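Local coordinates for Thiol:disulfide interchange protein DsbA (Neisseria meningitidis MC58, PDB 3DVW) that probably acts as a periplasmic thiol-disulfide oxidoreductase of the DsbA subfamily, a thioredoxin-fold enzyme thought to introduce disulfide bonds into other proteins, at residues F35-A40 and A98-K103; E62-Q67 and F150-T155. One frame throughout, in Å; residues are numbered along the deposited sequence.

Interaction 1 contains C36 and C39 of the redox centre, and interaction 2 touches them through T155; the centres of the two contacts are about 16 Å apart. Interaction 1 lies at the surface, where the start of helix 37-50 meets the end of helix 88-100 through sparse apolar contacts and no hydrogen bond across the two segments. Interaction 2 is partly buried: the run that leaves strand 57-63 packs on the loop between helix 134-149 and strand 157-160, and an indole-to-carbonyl hydrogen bond supplements its methyl packing. The areas are nearly equal, 211 and 214 Å². The two meet where T155 OG1 lies 3.3 Å from C36 SG and where F35 CE2 approaches H63 CE1 at 3.8 Å, both as packing.

Interaction 1 of 2, residues F35-A40 and A98-K103; sequences FCPHCA and AMVNQK
V100 lays one methyl, CG2, against the backbone of F35, 3.7 Å from F35 O, and the same methyl stands 4.2 Å from A40 CB. Because CG1 is anti to the backbone N (chi1 173°), the branches divide the work: CG2 meets the F35 carbonyl and A40, while CG1 approaches P37 CB at 4.4 Å. M99, one residue earlier, works on the F35 end. Its chain bends at chi3 (68°), with SD 4.0 Å from F35 N and the terminal CE 4.3 Å from F35 CB. The F35 side chain also touches M70 and L73. M99 touches L73 as well, so both residues share a neighbour on helix 71-83.

Behind this shell, C36 occupies the N-cap of helix 37-50: C39 N donates to C36 SG at 3.4 Å with an N-H...S angle of 160°. On the other side, K103 NZ reaches V100 O, 2.7 Å away.

With no hydrogen bond between them, the segments meet by van der Waals contact, through apolar side chains and through methyl-to-backbone and sulfur-to-backbone approaches. This sparse chemistry sets the F35-P37 run beside helix 88-100, at the start of the CxxC helix characteristic of thioredoxin-fold proteins.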
loop_
_atom_site.group_PDB
_atom_site.type_symbol
_atom_site.label_atom_id
_atom_site.label_comp_id
_atom_site.label_asym_id
_atom_site.label_seq_id
_atom_site.Cartn_x
_atom_site.Cartn_y
_atom_site.Cartn_z
ATOM N N PHE A 35 -4.236 -10.882 1.421
ATOM C CA PHE A 35 -4.167 -12.216 2.023
ATOM C C PHE A 35 -3.149 -12.319 3.150
ATOM O O PHE A 35 -3.085 -13.353 3.802
ATOM C CB PHE A 35 -3.777 -13.222 0.935
ATOM C CG PHE A 35 -2.661 -12.746 0.084
ATOM C CD1 PHE A 35 -1.391 -12.573 0.609
ATOM C CD2 PHE A 35 -2.884 -12.416 -1.240
ATOM C CE1 PHE A 35 -0.347 -12.103 -0.175
ATOM C CE2 PHE A 35 -1.852 -11.944 -2.026
ATOM C CZ PHE A 35 -0.582 -11.775 -1.492
ATOM N N CYS A 36 -2.335 -11.271 3.360
ATOM C CA CYS A 36 -1.108 -11.372 4.151
ATOM C C CYS A 36 -1.364 -11.024 5.618
ATOM O O CYS A 36 -1.677 -9.884 5.943
ATOM C CB CYS A 36 -0.062 -10.424 3.544
ATOM S SG CYS A 36 1.538 -10.351 4.390
ATOM N N PRO A 37 -1.215 -11.999 6.525
ATOM C CA PRO A 37 -1.413 -11.693 7.927
ATOM C C PRO A 37 -0.530 -10.580 8.463
ATOM O O PRO A 37 -1.003 -9.783 9.277
ATOM C CB PRO A 37 -1.084 -13.019 8.629
ATOM C CG PRO A 37 -1.301 -14.026 7.623
ATOM C CD PRO A 37 -0.888 -13.426 6.329
ATOM N N HIS A 38 0.729 -10.505 8.022
ATOM C CA HIS A 38 1.626 -9.434 8.478
ATOM C C HIS A 38 1.153 -8.075 7.963
ATOM O O HIS A 38 1.202 -7.087 8.683
ATOM C CB HIS A 38 3.082 -9.671 8.057
ATOM C CG HIS A 38 3.872 -10.501 9.027
ATOM N ND1 HIS A 38 3.559 -10.582 10.368
ATOM C CD2 HIS A 38 4.971 -11.274 8.849
ATOM C CE1 HIS A 38 4.428 -11.376 10.972
ATOM N NE2 HIS A 38 5.296 -11.804 10.074
ATOM N N CYS A 39 0.701 -8.018 6.710
ATOM C CA CYS A 39 0.116 -6.777 6.189
ATOM C C CYS A 39 -1.112 -6.368 7.008
ATOM O O CYS A 39 -1.324 -5.173 7.262
ATOM C CB CYS A 39 -0.277 -6.934 4.727
ATOM S SG CYS A 39 1.166 -7.154 3.661
ATOM N N ALA A 40 -1.928 -7.346 7.414
ATOM C CA ALA A 40 -3.151 -7.058 8.170
ATOM C C ALA A 40 -2.802 -6.509 9.549
ATOM O O ALA A 40 -3.521 -5.674 10.087
ATOM C CB ALA A 40 -4.042 -8.318 8.292
ATOM N N ALA A 98 -11.771 -9.959 6.084
ATOM C CA ALA A 98 -12.469 -10.901 5.216
ATOM C C ALA A 98 -11.535 -12.029 4.789
ATOM O O ALA A 98 -11.883 -13.205 4.867
ATOM C CB ALA A 98 -13.032 -10.187 3.993
ATOM N N MET A 99 -10.337 -11.680 4.336
ATOM C CA MET A 99 -9.429 -12.689 3.793
ATOM C C MET A 99 -8.691 -13.461 4.863
ATOM O O MET A 99 -8.654 -14.690 4.815
ATOM C CB MET A 99 -8.426 -12.047 2.836
ATOM C CG MET A 99 -9.096 -11.441 1.622
ATOM S SD MET A 99 -8.048 -11.375 0.146
ATOM C CE MET A 99 -7.888 -13.120 -0.244
ATOM N N VAL A 100 -8.121 -12.735 5.825
ATOM C CA VAL A 100 -7.237 -13.333 6.821
ATOM C C VAL A 100 -7.998 -14.058 7.929
ATOM O O VAL A 100 -7.572 -15.118 8.352
ATOM C CB VAL A 100 -6.268 -12.280 7.399
ATOM C CG1 VAL A 100 -5.451 -12.856 8.552
ATOM C CG2 VAL A 100 -5.355 -11.767 6.281
ATOM N N ASN A 101 -9.136 -13.527 8.373
ATOM C CA ASN A 101 -9.862 -14.142 9.490
ATOM C C ASN A 101 -11.145 -14.876 9.110
ATOM O O ASN A 101 -11.507 -15.869 9.748
ATOM C CB ASN A 101 -10.148 -13.082 10.545
ATOM C CG ASN A 101 -8.894 -12.622 11.232
ATOM O OD1 ASN A 101 -7.986 -13.420 11.455
ATOM N ND2 ASN A 101 -8.819 -11.345 11.563
ATOM N N GLN A 102 -11.840 -14.409 8.087
ATOM C CA GLN A 102 -13.110 -15.024 7.700
ATOM C C GLN A 102 -12.973 -16.009 6.550
ATOM O O GLN A 102 -13.942 -16.687 6.190
ATOM C CB GLN A 102 -14.102 -13.928 7.324
ATOM C CG GLN A 102 -14.436 -13.003 8.469
ATOM C CD GLN A 102 -15.119 -11.727 7.994
ATOM O OE1 GLN A 102 -16.042 -11.776 7.192
ATOM N NE2 GLN A 102 -14.671 -10.596 8.496
ATOM N N LYS A 103 -11.776 -16.048 5.946
ATOM C CA LYS A 103 -11.429 -16.974 4.874
ATOM C C LYS A 103 -12.268 -16.787 3.615
ATOM O O LYS A 103 -12.457 -17.720 2.827
ATOM C CB LYS A 103 -11.470 -18.425 5.396
ATOM C CG LYS A 103 -10.202 -18.891 6.138
ATOM C CD LYS A 103 -9.503 -17.816 6.964
ATOM C CE LYS A 103 -8.444 -18.375 7.934
ATOM N NZ LYS A 103 -8.384 -17.597 9.207
#

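Interaction 2 of 2, residues E62-Q67 and F150-T155; sequences EHVVWQ and FQIDGT
W66 points its indole N-H at the carbonyl of I152: NE1 lies 2.8 Å from I152 O, with an N-H...O angle of 159°. The bond is nearly straight and lies close to both the indole and the carbonyl plane, although the two planes are turned about 50° against each other. The indole reaches there with CG anti to its own carbonyl carbon (chi1 -72°), and its six-membered end continues along the loop, CZ2 passing 3.7 Å from D153 C.

The tight part is a small cluster of methyls beside the indole. V64 CG1 meets T155 CG2 tip to tip at 3.6 Å and touches I152 CG2 at 4.0 Å. Within 62-67, V64 CG2 lies over the centre of one indole face, 3.6 Å above its plane, a CH-pi contact. T155 CG2 completes the group, 3.7 Å from W66 CH2. V64 and I152 are both buried, and each also touches F31 of strand 26-32.

The outer side is looser. W66 and D153 are exposed, and the D153 side chain leaves its backbone away from the 62-67 run, so that its backbone rather than its side chain meets the indole. Q151, with positive phi, ends helix 134-149 in a Schellman motif and turns the chain toward I152.

The contact thus joins the end of strand 57-63, where E62 and the following V64 are backbone-bonded to F32, to the loop entering strand 157-160. Helix 134-149 backs it through T147, which touches W66 and accepts V65 N at its hydroxyl, while T155 extends the loop to C36 at the redox centre.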
loop_
_atom_site.group_PDB
_atom_site.type_symbol
_atom_site.label_atom_id
_atom_site.label_comp_id
_atom_site.label_asym_id
_atom_site.label_seq_id
_atom_site.Cartn_x
_atom_site.Cartn_y
_atom_site.Cartn_z
ATOM N N GLU A 62 0.284 -0.235 -3.120
ATOM C CA GLU A 62 0.263 -1.063 -4.329
ATOM C C GLU A 62 0.156 -2.519 -3.892
ATOM O O GLU A 62 0.937 -2.973 -3.051
ATOM C CB GLU A 62 1.528 -0.863 -5.151
ATOM C CG GLU A 62 1.838 0.587 -5.497
ATOM C CD GLU A 62 0.945 1.211 -6.575
ATOM O OE1 GLU A 62 0.153 0.501 -7.225
ATOM O OE2 GLU A 62 1.067 2.443 -6.799
ATOM N N HIS A 63 -0.779 -3.253 -4.496
ATOM C CA HIS A 63 -0.918 -4.672 -4.204
ATOM C C HIS A 63 0.065 -5.433 -5.087
ATOM O O HIS A 63 0.118 -5.214 -6.286
ATOM C CB HIS A 63 -2.348 -5.129 -4.531
ATOM C CG HIS A 63 -2.752 -6.415 -3.871
ATOM N ND1 HIS A 63 -2.215 -7.644 -4.205
ATOM C CD2 HIS A 63 -3.665 -6.655 -2.901
ATOM C CE1 HIS A 63 -2.781 -8.577 -3.458
ATOM N NE2 HIS A 63 -3.660 -8.007 -2.661
ATOM N N VAL A 64 0.820 -6.365 -4.504
ATOM C CA VAL A 64 1.720 -7.182 -5.303
ATOM C C VAL A 64 0.921 -8.087 -6.231
ATOM O O VAL A 64 -0.215 -8.438 -5.920
ATOM C CB VAL A 64 2.660 -8.067 -4.435
ATOM C CG1 VAL A 64 3.614 -7.190 -3.644
ATOM C CG2 VAL A 64 1.859 -8.975 -3.481
ATOM N N VAL A 65 1.527 -8.461 -7.357
ATOM C CA VAL A 65 0.956 -9.424 -8.264
ATOM C C VAL A 65 2.026 -10.481 -8.564
ATOM O O VAL A 65 2.960 -10.228 -9.313
ATOM C CB VAL A 65 0.461 -8.787 -9.581
ATOM C CG1 VAL A 65 -0.179 -9.846 -10.438
ATOM C CG2 VAL A 65 -0.522 -7.670 -9.319
ATOM N N TRP A 66 1.895 -11.637 -7.912
ATOM C CA TRP A 66 2.870 -12.715 -7.993
ATOM C C TRP A 66 2.415 -13.890 -8.848
ATOM O O TRP A 66 3.179 -14.832 -9.045
ATOM C CB TRP A 66 3.222 -13.194 -6.593
ATOM C CG TRP A 66 4.052 -12.240 -5.818
ATOM C CD1 TRP A 66 5.004 -11.401 -6.309
ATOM C CD2 TRP A 66 4.039 -12.053 -4.401
ATOM N NE1 TRP A 66 5.559 -10.680 -5.285
ATOM C CE2 TRP A 66 5.009 -11.088 -4.098
ATOM C CE3 TRP A 66 3.305 -12.620 -3.352
ATOM C CZ2 TRP A 66 5.252 -10.662 -2.790
ATOM C CZ3 TRP A 66 3.547 -12.201 -2.062
ATOM C CH2 TRP A 66 4.520 -11.252 -1.783
ATOM N N GLN A 67 1.173 -13.844 -9.298
ATOM C CA GLN A 67 0.608 -14.847 -10.192
ATOM C C GLN A 67 -0.645 -14.253 -10.837
ATOM O O GLN A 67 -1.223 -13.284 -10.322
ATOM C CB GLN A 67 0.276 -16.134 -9.424
ATOM C CG GLN A 67 -0.810 -15.990 -8.358
ATOM C CD GLN A 67 -1.041 -17.232 -7.512
ATOM O OE1 GLN A 67 -0.298 -18.218 -7.604
ATOM N NE2 GLN A 67 -2.054 -17.166 -6.650
ATOM N N PHE A 150 10.660 -4.043 -10.002
ATOM C CA PHE A 150 11.399 -3.771 -8.770
ATOM C C PHE A 150 11.590 -5.024 -7.913
ATOM O O PHE A 150 12.143 -4.948 -6.828
ATOM C CB PHE A 150 10.742 -2.628 -8.002
ATOM C CG PHE A 150 10.782 -1.351 -8.766
ATOM C CD1 PHE A 150 11.974 -0.646 -8.891
ATOM C CD2 PHE A 150 9.650 -0.882 -9.431
ATOM C CE1 PHE A 150 12.025 0.512 -9.666
ATOM C CE2 PHE A 150 9.699 0.274 -10.194
ATOM C CZ PHE A 150 10.898 0.962 -10.320
ATOM N N GLN A 151 11.167 -6.169 -8.450
ATOM C CA GLN A 151 11.362 -7.471 -7.801
ATOM C C GLN A 151 10.930 -7.451 -6.344
ATOM O O GLN A 151 11.671 -7.830 -5.427
ATOM C CB GLN A 151 12.812 -7.924 -7.937
ATOM C CG GLN A 151 13.225 -8.081 -9.392
ATOM C CD GLN A 151 14.556 -8.752 -9.542
ATOM O OE1 GLN A 151 15.586 -8.187 -9.177
ATOM N NE2 GLN A 151 14.546 -9.967 -10.067
ATOM N N ILE A 152 9.699 -6.997 -6.139
ATOM C CA ILE A 152 9.122 -6.989 -4.808
ATOM C C ILE A 152 8.741 -8.424 -4.461
ATOM O O ILE A 152 7.806 -8.967 -5.044
ATOM C CB ILE A 152 7.883 -6.081 -4.743
ATOM C CG1 ILE A 152 8.205 -4.695 -5.315
ATOM C CG2 ILE A 152 7.394 -6.005 -3.307
ATOM C CD1 ILE A 152 9.330 -4.003 -4.578
ATOM N N ASP A 153 9.497 -9.039 -3.556
ATOM C CA ASP A 153 9.338 -10.470 -3.245
ATOM C C ASP A 153 8.864 -10.734 -1.830
ATOM O O ASP A 153 8.858 -11.884 -1.384
ATOM C CB ASP A 153 10.648 -11.233 -3.511
ATOM C CG ASP A 153 11.831 -10.702 -2.721
ATOM O OD1 ASP A 153 11.685 -9.834 -1.837
ATOM O OD2 ASP A 153 12.963 -11.168 -2.995
ATOM N N GLY A 154 8.472 -9.687 -1.113
ATOM C CA GLY A 154 7.936 -9.841 0.235
ATOM C C GLY A 154 6.973 -8.723 0.577
ATOM O O GLY A 154 7.062 -7.624 0.038
ATOM N N THR A 155 6.029 -9.031 1.452
ATOM C CA THR A 155 5.053 -8.056 1.929
ATOM C C THR A 155 4.964 -8.155 3.438
ATOM O O THR A 155 5.074 -9.278 3.991
ATOM C CB THR A 155 3.661 -8.298 1.354
ATOM O OG1 THR A 155 3.236 -9.631 1.662
ATOM C CG2 THR A 155 3.653 -8.035 -0.157
#